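Local coordinates for CheC, inhibitor of MCP methylation / FliN fusion protein (Thermotoga maritima, PDB 4HYN) that probably dephosphorylates the chemotaxis response regulator CheY at the flagellar rotor, as a FliY protein of the CheC phosphatase family, at residues 13-18 with 193-198; 26-29 with 33-36; 79-84 with 177-182. One frame throughout, in Å; residues are numbered along the deposited sequence.

Contact 1: 13-18 with 193-198; sequences GEIGNI and EYFTKK
Phe195 holds CG anti to its backbone N (chi1 -171°), a setting that carries the ring from helix 185-200 toward helix 6-30, while Ile15 places CG1 between its own backbone N and carbonyl carbon (chi1 74°), which turns the other branch, CG2, to the ring and leads CD1 away from it. This is a side-chain-only contact between two helices of the CheC fold, the first and the last of the chain. Their backbones stay well apart, the nearest CA atoms, those of Ile15 and Phe195, being 9.5 Å from each other, and the two segments bury just 94 Å² between them. No hydrogen bond joins them. The methyl CG2 of Ile15 meets the ring obliquely, 4.0 Å from Phe195 CE1. A third helix, 103-128, closes the group: Leu124 and Leu127 lie on Ile15, and Leu128 touches Phe195. Glu14 stands one residue before Ile15 at the exposed margin of the contact, its chain running extended beyond CG and crossing the aromatic side chain at about a right angle. With Asn17 it is consistent with the Glu-x-x-Asn signature of CheC-family phosphatases. Its carboxylate plane is turned 51° from the ring plane, and OE2 comes within 4.2 Å of Phe195 CZ.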
ATOM      1  N   GLY A  13      -2.063  11.365   3.976  1.00 18.00           N
ATOM      2  CA  GLY A  13      -2.082  11.749   2.579  1.00 18.32           C
ATOM      3  C   GLY A  13      -0.775  12.366   2.126  1.00 18.53           C
ATOM      4  O   GLY A  13      -0.260  12.047   1.054  1.00 19.41           O
ATOM      5  N   GLU A  14      -0.224  13.239   2.960  1.00 18.09           N
ATOM      6  CA  GLU A  14       1.016  13.917   2.645  1.00 18.92           C
ATOM      7  C   GLU A  14       2.211  12.974   2.574  1.00 19.67           C
ATOM      8  O   GLU A  14       2.922  12.955   1.569  1.00 19.38           O
ATOM      9  CB  GLU A  14       1.235  15.064   3.626  1.00 20.12           C
ATOM     10  CG  GLU A  14       0.129  16.118   3.518  1.00 23.78           C
ATOM     11  CD  GLU A  14       0.268  17.268   4.498  1.00 26.15           C
ATOM     12  OE1 GLU A  14       0.186  18.432   4.052  1.00 29.60           O
ATOM     13  OE2 GLU A  14       0.439  17.019   5.709  1.00 27.57           O
ATOM     14  N   ILE A  15       2.413  12.162   3.608  1.00 20.75           N
ATOM     15  CA  ILE A  15       3.527  11.222   3.597  1.00 21.33           C
ATOM     16  C   ILE A  15       3.280  10.149   2.520  1.00 22.27           C
ATOM     17  O   ILE A  15       4.219   9.635   1.919  1.00 23.85           O
ATOM     18  CB  ILE A  15       3.801  10.590   5.011  1.00 22.57           C
ATOM     19  CG1 ILE A  15       2.747   9.547   5.375  1.00 25.93           C
ATOM     20  CG2 ILE A  15       3.868  11.671   6.091  1.00 18.56           C
ATOM     21  CD1 ILE A  15       3.102   8.143   4.917  1.00 29.48           C
ATOM     22  N   GLY A  16       2.009   9.851   2.253  1.00 21.93           N
ATOM     23  CA  GLY A  16       1.661   8.870   1.236  1.00 18.80           C
ATOM     24  C   GLY A  16       2.071   9.364  -0.141  1.00 17.70           C
ATOM     25  O   GLY A  16       2.541   8.583  -0.961  1.00 17.30           O
ATOM     26  N   ASN A  17       1.907  10.658  -0.401  1.00 14.92           N
ATOM     27  CA  ASN A  17       2.298  11.216  -1.692  1.00 16.02           C
ATOM     28  C   ASN A  17       3.815  11.163  -1.875  1.00 16.00           C
ATOM     29  O   ASN A  17       4.308  10.922  -2.981  1.00 16.58           O
ATOM     30  CB  ASN A  17       1.801  12.663  -1.852  1.00 16.58           C
ATOM     31  CG  ASN A  17       0.405  12.736  -2.458  1.00 20.00           C
ATOM     32  OD1 ASN A  17      -0.583  13.019  -1.771  1.00 19.29           O
ATOM     33  ND2 ASN A  17       0.321  12.479  -3.754  1.00 22.14           N
ATOM     34  N   ILE A  18       4.547  11.355  -0.786  1.00 13.56           N
ATOM     35  CA  ILE A  18       5.995  11.332  -0.837  1.00 14.25           C
ATOM     36  C   ILE A  18       6.549   9.916  -0.890  1.00 15.10           C
ATOM     37  O   ILE A  18       7.325   9.581  -1.779  1.00 14.99           O
ATOM     38  CB  ILE A  18       6.596  12.074   0.369  1.00 15.77           C
ATOM     39  CG1 ILE A  18       6.184  13.548   0.330  1.00 13.59           C
ATOM     40  CG2 ILE A  18       8.113  11.939   0.380  1.00 15.59           C
ATOM     41  CD1 ILE A  18       6.521  14.292   1.602  1.00 15.59           C
ATOM     42  N   GLU A 193       3.402  11.010  16.135  1.00 20.75           N
ATOM     43  CA  GLU A 193       4.276  11.473  17.212  1.00 21.57           C
ATOM     44  C   GLU A 193       5.616  11.895  16.629  1.00 21.00           C
ATOM     45  O   GLU A 193       6.180  12.902  17.035  1.00 22.64           O
ATOM     46  CB  GLU A 193       4.492  10.379  18.259  1.00 24.92           C
ATOM     47  CG  GLU A 193       3.287  10.107  19.146  1.00 29.89           C
ATOM     48  CD  GLU A 193       3.399   8.803  19.935  1.00 34.02           C
ATOM     49  OE1 GLU A 193       4.529   8.397  20.305  1.00 34.19           O
ATOM     50  OE2 GLU A 193       2.343   8.180  20.185  1.00 36.16           O
ATOM     51  N   TYR A 194       6.122  11.118  15.676  1.00 20.13           N
ATOM     52  CA  TYR A 194       7.388  11.430  15.019  1.00 19.10           C
ATOM     53  C   TYR A 194       7.227  12.652  14.117  1.00 18.31           C
ATOM     54  O   TYR A 194       8.121  13.497  14.015  1.00 18.11           O
ATOM     55  CB  TYR A 194       7.842  10.261  14.150  1.00 18.93           C
ATOM     56  CG  TYR A 194       8.465   9.108  14.891  1.00 22.09           C
ATOM     57  CD1 TYR A 194       7.936   7.821  14.778  1.00 23.21           C
ATOM     58  CD2 TYR A 194       9.602   9.289  15.676  1.00 23.11           C
ATOM     59  CE1 TYR A 194       8.521   6.741  15.421  1.00 23.60           C
ATOM     60  CE2 TYR A 194      10.197   8.211  16.329  1.00 25.47           C
ATOM     61  CZ  TYR A 194       9.647   6.938  16.195  1.00 25.71           C
ATOM     62  OH  TYR A 194      10.209   5.864  16.842  1.00 26.26           O
ATOM     63  N   PHE A 195       6.084  12.705  13.441  1.00 16.79           N
ATOM     64  CA  PHE A 195       5.749  13.772  12.512  1.00 16.23           C
ATOM     65  C   PHE A 195       5.568  15.139  13.173  1.00 18.00           C
ATOM     66  O   PHE A 195       6.090  16.140  12.684  1.00 16.64           O
ATOM     67  CB  PHE A 195       4.477  13.393  11.763  1.00 13.08           C
ATOM     68  CG  PHE A 195       4.142  14.302  10.620  1.00 12.02           C
ATOM     69  CD1 PHE A 195       4.782  14.157   9.393  1.00  9.37           C
ATOM     70  CD2 PHE A 195       3.130  15.250  10.745  1.00 10.13           C
ATOM     71  CE1 PHE A 195       4.421  14.934   8.307  1.00 11.69           C
ATOM     72  CE2 PHE A 195       2.756  16.038   9.667  1.00 11.03           C
ATOM     73  CZ  PHE A 195       3.402  15.880   8.438  1.00 14.25           C
ATOM     74  N   THR A 196       4.826  15.189  14.274  1.00 19.47           N
ATOM     75  CA  THR A 196       4.598  16.462  14.944  1.00 22.26           C
ATOM     76  C   THR A 196       5.828  17.037  15.608  1.00 22.67           C
ATOM     77  O   THR A 196       5.987  18.259  15.664  1.00 21.76           O
ATOM     78  CB  THR A 196       3.434  16.406  15.936  1.00 21.78           C
ATOM     79  OG1 THR A 196       3.566  15.259  16.780  1.00 23.43           O
ATOM     80  CG2 THR A 196       2.142  16.332  15.184  1.00 21.93           C
ATOM     81  N   LYS A 197       6.712  16.158  16.072  1.00 24.25           N
ATOM     82  CA  LYS A 197       7.946  16.592  16.710  1.00 27.74           C
ATOM     83  C   LYS A 197       8.785  17.456  15.767  1.00 28.33           C
ATOM     84  O   LYS A 197       9.363  18.456  16.201  1.00 28.43           O
ATOM     85  CB  LYS A 197       8.773  15.400  17.187  1.00 31.10           C
ATOM     86  CG  LYS A 197      10.089  15.798  17.851  1.00 36.42           C
ATOM     87  CD  LYS A 197      10.955  14.583  18.105  1.00 40.91           C
ATOM     88  CE  LYS A 197      12.312  14.963  18.672  1.00 44.91           C
ATOM     89  NZ  LYS A 197      13.159  13.751  18.915  1.00 47.61           N
ATOM     90  N   LYS A 198       8.857  17.089  14.489  1.00 27.96           N
ATOM     91  CA  LYS A 198       9.636  17.903  13.578  1.00 30.70           C
ATOM     92  C   LYS A 198       8.880  18.998  12.826  1.00 32.31           C
ATOM     93  O   LYS A 198       9.482  19.770  12.079  1.00 32.76           O
ATOM     94  CB  LYS A 198      10.561  17.075  12.675  1.00 30.76           C
ATOM     95  CG  LYS A 198       9.918  16.076  11.774  1.00 31.95           C
ATOM     96  CD  LYS A 198      10.839  15.779  10.590  1.00 32.30           C
ATOM     97  CE  LYS A 198      12.190  15.220  11.007  1.00 29.74           C
ATOM     98  NZ  LYS A 198      13.011  14.879   9.805  1.00 28.98           N
TER

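Contact 2: 26-29 with 33-36; sequences TLSM and RDIH
Ser28 and Ile35 approach each other from the end of helix 6-30 and the start of strand 35-46, with the serine hydroxyl directed at the backbone and the isoleucine tip directed at the helix. Ser28 has OG anti to its backbone N (chi1 -177°), and in that position it donates a hydrogen bond to Arg33 O, modelled at 2.5 Å, a length that is probably not exact. The donor approaches that carbonyl with a C=O...OG angle of 139° and stands 27° out of the carbonyl plane. The same OG accepts a hydrogen bond from a water 3.0 Å away, and this water in turn accepts from Ile35 N at 3.1 Å, so one hydroxyl ties down two successive peptide groups, one directly and one through solvent. Replacing Ser28 by alanine removes the hydroxyl, which would probably leave Arg33 O without this donor and the water at Ile35 N without its acceptor. Beside the polar link, Ile35 aims CD1 at the helix, 3.8 Å from Ser28 CA. Its modelled distance to Leu27 CD1, 3.3 Å, is unusually short and its exact value doubtful; the two side chains meet at a slant. Met169 and Ile171 of strand 161-171 also touch Ile35. Arg33 leads its guanidinium away from the helix, where NH1 bonds to Glu172 O, while Asp34 N bonds to Glu172 OE1. The whole is a tight helix-turn-strand connection of the CheC-like domain: the chain turns back after the first helix, 6-30, into strand 35-46, an outermost strand of the antiparallel sheet.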
ATOM      1  N   THR A  26      10.955   4.842  -8.668  1.00 28.00           N
ATOM      2  CA  THR A  26      11.877   3.726  -8.890  1.00 29.79           C
ATOM      3  C   THR A  26      11.230   2.755  -9.871  1.00 28.86           C
ATOM      4  O   THR A  26      11.898   2.172 -10.719  1.00 29.79           O
ATOM      5  CB  THR A  26      12.217   2.968  -7.589  1.00 31.41           C
ATOM      6  OG1 THR A  26      11.010   2.571  -6.931  1.00 35.96           O
ATOM      7  CG2 THR A  26      13.037   3.829  -6.663  1.00 31.70           C
ATOM      8  N   LEU A  27       9.913   2.622  -9.757  1.00 28.96           N
ATOM      9  CA  LEU A  27       9.120   1.759 -10.619  1.00 28.06           C
ATOM     10  C   LEU A  27       9.205   2.304 -12.034  1.00 27.95           C
ATOM     11  O   LEU A  27       9.307   1.557 -13.004  1.00 28.18           O
ATOM     12  CB  LEU A  27       7.666   1.779 -10.130  1.00 29.45           C
ATOM     13  CG  LEU A  27       6.757   0.584 -10.400  1.00 29.03           C
ATOM     14  CD1 LEU A  27       5.843   0.826 -11.573  1.00 28.56           C
ATOM     15  CD2 LEU A  27       7.611  -0.645 -10.607  1.00 31.00           C
ATOM     16  N   SER A  28       9.175   3.627 -12.124  1.00 28.29           N
ATOM     17  CA  SER A  28       9.247   4.338 -13.384  1.00 28.99           C
ATOM     18  C   SER A  28      10.629   4.177 -13.991  1.00 31.38           C
ATOM     19  O   SER A  28      10.794   4.205 -15.206  1.00 29.70           O
ATOM     20  CB  SER A  28       8.975   5.819 -13.145  1.00 27.01           C
ATOM     21  OG  SER A  28       8.975   6.551 -14.356  1.00 28.32           O
HETATM   22  N   MSE A  29      11.630   4.080 -13.124  1.00 35.60           N
HETATM   23  CA  MSE A  29      13.017   3.928 -13.546  1.00 39.19           C
HETATM   24  C   MSE A  29      13.256   2.540 -14.136  1.00 37.25           C
HETATM   25  O   MSE A  29      13.988   2.390 -15.108  1.00 36.58           O
HETATM   26  CB  MSE A  29      13.941   4.162 -12.348  1.00 45.96           C
HETATM   27  CG  MSE A  29      15.069   5.122 -12.638  1.00 55.60           C
HETATM   28 SE   MSE A  29      14.386   6.760 -13.415  1.00 69.92          SE
HETATM   29  CE  MSE A  29      15.191   6.641 -15.175  1.00 64.40           C
ATOM     30  N   ARG A  33       8.446   4.202 -18.582  1.00 34.18           N
ATOM     31  CA  ARG A  33       7.273   5.065 -18.569  1.00 33.39           C
ATOM     32  C   ARG A  33       7.166   5.947 -17.334  1.00 32.30           C
ATOM     33  O   ARG A  33       7.638   5.596 -16.241  1.00 31.48           O
ATOM     34  CB  ARG A  33       6.012   4.210 -18.647  1.00 35.08           C
ATOM     35  CG  ARG A  33       5.919   3.369 -19.895  1.00 38.61           C
ATOM     36  CD  ARG A  33       4.703   2.479 -19.867  1.00 40.37           C
ATOM     37  NE  ARG A  33       4.697   1.546 -20.989  1.00 40.88           N
ATOM     38  CZ  ARG A  33       3.760   1.520 -21.929  1.00 43.63           C
ATOM     39  NH1 ARG A  33       2.757   2.387 -21.894  1.00 44.56           N
ATOM     40  NH2 ARG A  33       3.785   0.582 -22.866  1.00 46.41           N
ATOM     41  N   ASP A  34       6.536   7.099 -17.527  1.00 30.19           N
ATOM     42  CA  ASP A  34       6.301   8.039 -16.447  1.00 30.30           C
ATOM     43  C   ASP A  34       5.166   7.501 -15.587  1.00 29.40           C
ATOM     44  O   ASP A  34       4.166   7.002 -16.103  1.00 28.65           O
ATOM     45  CB  ASP A  34       5.929   9.422 -16.996  1.00 31.82           C
ATOM     46  CG  ASP A  34       7.116  10.156 -17.597  1.00 34.71           C
ATOM     47  OD1 ASP A  34       8.265   9.936 -17.146  1.00 34.75           O
ATOM     48  OD2 ASP A  34       6.890  10.972 -18.516  1.00 36.43           O
ATOM     49  N   ILE A  35       5.340   7.564 -14.274  1.00 27.77           N
ATOM     50  CA  ILE A  35       4.314   7.073 -13.371  1.00 25.82           C
ATOM     51  C   ILE A  35       4.060   8.066 -12.256  1.00 25.20           C
ATOM     52  O   ILE A  35       4.983   8.504 -11.572  1.00 25.42           O
ATOM     53  CB  ILE A  35       4.700   5.703 -12.784  1.00 25.25           C
ATOM     54  CG1 ILE A  35       4.906   4.700 -13.922  1.00 23.36           C
ATOM     55  CG2 ILE A  35       3.607   5.210 -11.831  1.00 23.48           C
ATOM     56  CD1 ILE A  35       5.586   3.434 -13.523  1.00 23.40           C
ATOM     57  N   HIS A  36       2.800   8.443 -12.103  1.00 24.89           N
ATOM     58  CA  HIS A  36       2.417   9.388 -11.073  1.00 25.53           C
ATOM     59  C   HIS A  36       1.417   8.768 -10.110  1.00 24.53           C
ATOM     60  O   HIS A  36       0.582   7.952 -10.500  1.00 25.58           O
ATOM     61  CB  HIS A  36       1.826  10.655 -11.698  1.00 27.64           C
ATOM     62  CG  HIS A  36       1.620  11.769 -10.716  1.00 31.03           C
ATOM     63  ND1 HIS A  36       2.483  12.001  -9.664  1.00 31.79           N
ATOM     64  CD2 HIS A  36       0.647  12.707 -10.621  1.00 32.08           C
ATOM     65  CE1 HIS A  36       2.051  13.035  -8.963  1.00 32.00           C
ATOM     66  NE2 HIS A  36       0.939  13.481  -9.523  1.00 33.83           N
TER
HETATM   67  O   HOH W   1       7.842   9.034 -13.219  1.00 15.45           O

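Contact 3: 79-84 with 177-182; sequences KKLVAV and SKFYQV
Leu81 makes all the closest contacts with Ser177, Lys178 and Phe179, one side chain from the first turn of helix 79-89 laid on the start of strand 177-184. The apolar contacts come from its two methyls, each meeting a different part of the strand. With CG anti to the backbone N (chi1 176°), the isobutyl group is carried straight over to the strand. CD2 lies 3.8 Å from Phe179 CB and 4.0 Å from Phe179 CD2, approaching the ring obliquely. CD1 takes the other side of the fork, 3.8 Å from Ser177 CB. Met169 of strand 161-171 also touches Leu81, and Leu77 and Phe167 lie against Phe179, the two phenylalanine rings meeting with their planes at about 30°. Contacts of methyl with oxygen form a second group: CD1 of Leu81 is 3.4 Å from Ser177 OG, and its CD2 is 3.7 Å from Lys178 O. No hydrogen bond crosses between the segments, which hold together by van der Waals contact alone. Polar bonds instead run within or beyond each segment. Leu81 N donates to Asp78 OD2, which ties the start of the helix to the residue just before it. Ser177 and Phe179 point toward the helix while Lys178 between them starts away from it; its NZ donates a 3.1 Å hydrogen bond to Tyr180 OH. Backbone bonds pair Ser177 with Met169 and Phe179 with Phe167 on one neighbour, and Tyr180 with Val76 on the other. The short segment axes cross steeply, their N-to-C directions 111° apart, 9.1 Å at closest approach. Helix 79-89 thus follows strand 71-78 directly and packs by its first turn against the adjacent antiparallel strand, in the helix-and-sheet fold of a CheC-like domain.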
ATOM      1  N   LYS A  79      -6.917  -8.164  -9.447  1.00 24.88           N
ATOM      2  CA  LYS A  79      -6.393  -9.012 -10.515  1.00 26.10           C
ATOM      3  C   LYS A  79      -5.977  -8.269 -11.780  1.00 24.95           C
ATOM      4  O   LYS A  79      -4.919  -8.550 -12.340  1.00 25.28           O
ATOM      5  CB  LYS A  79      -7.402 -10.100 -10.868  1.00 28.58           C
ATOM      6  CG  LYS A  79      -7.218 -11.417 -10.115  1.00 31.24           C
ATOM      7  CD  LYS A  79      -8.372 -12.363 -10.438  1.00 34.40           C
ATOM      8  CE  LYS A  79      -7.961 -13.813 -10.300  1.00 37.35           C
ATOM      9  NZ  LYS A  79      -7.408 -14.085  -8.956  1.00 37.80           N
ATOM     10  N   LYS A  80      -6.787  -7.306 -12.207  1.00 24.23           N
ATOM     11  CA  LYS A  80      -6.478  -6.544 -13.410  1.00 24.65           C
ATOM     12  C   LYS A  80      -5.229  -5.698 -13.285  1.00 23.20           C
ATOM     13  O   LYS A  80      -4.434  -5.649 -14.218  1.00 26.61           O
ATOM     14  CB  LYS A  80      -7.661  -5.679 -13.848  1.00 27.16           C
ATOM     15  CG  LYS A  80      -8.839  -6.502 -14.318  1.00 32.78           C
ATOM     16  CD  LYS A  80      -9.780  -5.713 -15.213  1.00 36.49           C
ATOM     17  CE  LYS A  80     -10.800  -6.647 -15.870  1.00 40.08           C
ATOM     18  NZ  LYS A  80     -10.133  -7.799 -16.569  1.00 40.35           N
ATOM     19  N   LEU A  81      -5.048  -5.046 -12.139  1.00 21.58           N
ATOM     20  CA  LEU A  81      -3.872  -4.210 -11.914  1.00 20.20           C
ATOM     21  C   LEU A  81      -2.629  -5.094 -11.839  1.00 19.57           C
ATOM     22  O   LEU A  81      -1.602  -4.799 -12.446  1.00 18.44           O
ATOM     23  CB  LEU A  81      -4.018  -3.398 -10.624  1.00 19.30           C
ATOM     24  CG  LEU A  81      -2.816  -2.539 -10.211  1.00 19.49           C
ATOM     25  CD1 LEU A  81      -2.498  -1.529 -11.315  1.00 19.96           C
ATOM     26  CD2 LEU A  81      -3.100  -1.826  -8.888  1.00 18.53           C
ATOM     27  N   VAL A  82      -2.760  -6.209 -11.132  1.00 18.80           N
ATOM     28  CA  VAL A  82      -1.671  -7.154 -10.972  1.00 18.87           C
ATOM     29  C   VAL A  82      -1.195  -7.652 -12.337  1.00 19.52           C
ATOM     30  O   VAL A  82       0.011  -7.746 -12.584  1.00 18.05           O
ATOM     31  CB  VAL A  82      -2.125  -8.353 -10.117  1.00 20.20           C
ATOM     32  CG1 VAL A  82      -1.011  -9.397 -10.006  1.00 20.95           C
ATOM     33  CG2 VAL A  82      -2.559  -7.873  -8.751  1.00 17.82           C
ATOM     34  N   ALA A  83      -2.150  -7.941 -13.223  1.00 18.90           N
ATOM     35  CA  ALA A  83      -1.844  -8.440 -14.565  1.00 18.20           C
ATOM     36  C   ALA A  83      -1.159  -7.377 -15.432  1.00 18.49           C
ATOM     37  O   ALA A  83      -0.281  -7.695 -16.238  1.00 17.46           O
ATOM     38  CB  ALA A  83      -3.121  -8.959 -15.240  1.00 17.12           C
ATOM     39  N   VAL A  84      -1.571  -6.122 -15.268  1.00 17.84           N
ATOM     40  CA  VAL A  84      -0.988  -5.011 -16.011  1.00 18.24           C
ATOM     41  C   VAL A  84       0.460  -4.805 -15.592  1.00 19.34           C
ATOM     42  O   VAL A  84       1.336  -4.625 -16.436  1.00 21.93           O
ATOM     43  CB  VAL A  84      -1.763  -3.695 -15.762  1.00 19.30           C
ATOM     44  CG1 VAL A  84      -0.950  -2.492 -16.236  1.00 16.58           C
ATOM     45  CG2 VAL A  84      -3.102  -3.741 -16.469  1.00 16.98           C
ATOM     46  N   SER A 177      -5.572   3.621 -12.703  1.00 25.81           N
ATOM     47  CA  SER A 177      -5.846   2.441 -11.906  1.00 25.62           C
ATOM     48  C   SER A 177      -5.701   2.837 -10.442  1.00 23.99           C
ATOM     49  O   SER A 177      -5.228   3.926 -10.132  1.00 24.66           O
ATOM     50  CB  SER A 177      -4.882   1.304 -12.262  1.00 26.52           C
ATOM     51  OG  SER A 177      -3.547   1.639 -11.938  1.00 31.46           O
ATOM     52  N   LYS A 178      -6.160   1.982  -9.543  1.00 22.32           N
ATOM     53  CA  LYS A 178      -6.050   2.277  -8.124  1.00 21.54           C
ATOM     54  C   LYS A 178      -5.858   1.036  -7.278  1.00 18.67           C
ATOM     55  O   LYS A 178      -6.149  -0.076  -7.711  1.00 18.00           O
ATOM     56  CB  LYS A 178      -7.269   3.063  -7.629  1.00 22.40           C
ATOM     57  CG  LYS A 178      -8.598   2.373  -7.807  1.00 26.85           C
ATOM     58  CD  LYS A 178      -9.724   3.200  -7.182  1.00 31.34           C
ATOM     59  CE  LYS A 178     -11.093   2.569  -7.433  1.00 33.84           C
ATOM     60  NZ  LYS A 178     -11.148   1.145  -6.991  1.00 33.42           N
ATOM     61  N   PHE A 179      -5.272   1.239  -6.106  1.00 16.20           N
ATOM     62  CA  PHE A 179      -5.049   0.174  -5.141  1.00 14.81           C
ATOM     63  C   PHE A 179      -5.191   0.756  -3.742  1.00 14.47           C
ATOM     64  O   PHE A 179      -5.261   1.971  -3.575  1.00 14.45           O
ATOM     65  CB  PHE A 179      -3.692  -0.518  -5.331  1.00 11.05           C
ATOM     66  CG  PHE A 179      -2.509   0.401  -5.254  1.00 10.49           C
ATOM     67  CD1 PHE A 179      -1.781   0.525  -4.071  1.00  9.70           C
ATOM     68  CD2 PHE A 179      -2.083   1.104  -6.383  1.00  9.76           C
ATOM     69  CE1 PHE A 179      -0.644   1.331  -4.012  1.00  9.87           C
ATOM     70  CE2 PHE A 179      -0.946   1.913  -6.332  1.00 10.51           C
ATOM     71  CZ  PHE A 179      -0.223   2.027  -5.143  1.00  8.60           C
ATOM     72  N   TYR A 180      -5.226  -0.112  -2.741  1.00 15.30           N
ATOM     73  CA  TYR A 180      -5.407   0.328  -1.372  1.00 15.32           C
ATOM     74  C   TYR A 180      -4.374  -0.182  -0.391  1.00 14.55           C
ATOM     75  O   TYR A 180      -3.780  -1.250  -0.560  1.00 15.24           O
ATOM     76  CB  TYR A 180      -6.813  -0.052  -0.870  1.00 17.42           C
ATOM     77  CG  TYR A 180      -7.936   0.526  -1.703  1.00 18.32           C
ATOM     78  CD1 TYR A 180      -8.490   1.768  -1.395  1.00 19.37           C
ATOM     79  CD2 TYR A 180      -8.406  -0.145  -2.833  1.00 17.77           C
ATOM     80  CE1 TYR A 180      -9.482   2.332  -2.196  1.00 20.08           C
ATOM     81  CE2 TYR A 180      -9.392   0.408  -3.641  1.00 19.78           C
ATOM     82  CZ  TYR A 180      -9.927   1.649  -3.319  1.00 21.49           C
ATOM     83  OH  TYR A 180     -10.899   2.206  -4.126  1.00 23.48           O
ATOM     84  N   GLN A 181      -4.181   0.617   0.645  1.00 12.83           N
ATOM     85  CA  GLN A 181      -3.264   0.308   1.712  1.00 13.41           C
ATOM     86  C   GLN A 181      -4.064   0.388   3.005  1.00 11.22           C
ATOM     87  O   GLN A 181      -4.958   1.225   3.139  1.00  9.87           O
ATOM     88  CB  GLN A 181      -2.117   1.327   1.752  1.00 16.16           C
ATOM     89  CG  GLN A 181      -1.392   1.378   3.093  1.00 18.18           C
ATOM     90  CD  GLN A 181      -0.212   2.326   3.095  1.00 21.90           C
ATOM     91  OE1 GLN A 181       0.934   1.902   2.965  1.00 25.51           O
ATOM     92  NE2 GLN A 181      -0.484   3.614   3.266  1.00 23.46           N
ATOM     93  N   VAL A 182      -3.808  -0.547   3.913  1.00  9.46           N
ATOM     94  CA  VAL A 182      -4.475  -0.532   5.194  1.00  9.18           C
ATOM     95  C   VAL A 182      -3.454  -0.755   6.312  1.00 10.45           C
ATOM     96  O   VAL A 182      -2.635  -1.677   6.264  1.00 10.32           O
ATOM     97  CB  VAL A 182      -5.744  -1.462   5.242  1.00  8.88           C
ATOM     98  CG1 VAL A 182      -5.862  -2.291   3.990  1.00  7.22           C
ATOM     99  CG2 VAL A 182      -5.784  -2.315   6.506  1.00  7.77           C
TER

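In the fold
Contacts 1 and 2 share helix 6-30, which meets the C-terminal helix 185-200 in its first half and the outermost strand 35-46 near its end; their centres are 23 Å apart. Contacts 2 and 3 reach the same six-stranded antiparallel sheet, with centres 16 Å apart, and come in series along the chain. Contact 3 involves strand 177-184, two places in from strand 35-46, and that strand runs directly into the helix of contact 1. Contacts 1 and 3, 24 Å apart between centres, lie on opposite sides of the chain's centre. Contact 1 joins the first and last helices and spans the other two contacts; together they tie those helices to each other, and helices 6-30 and 79-89 to the sheet.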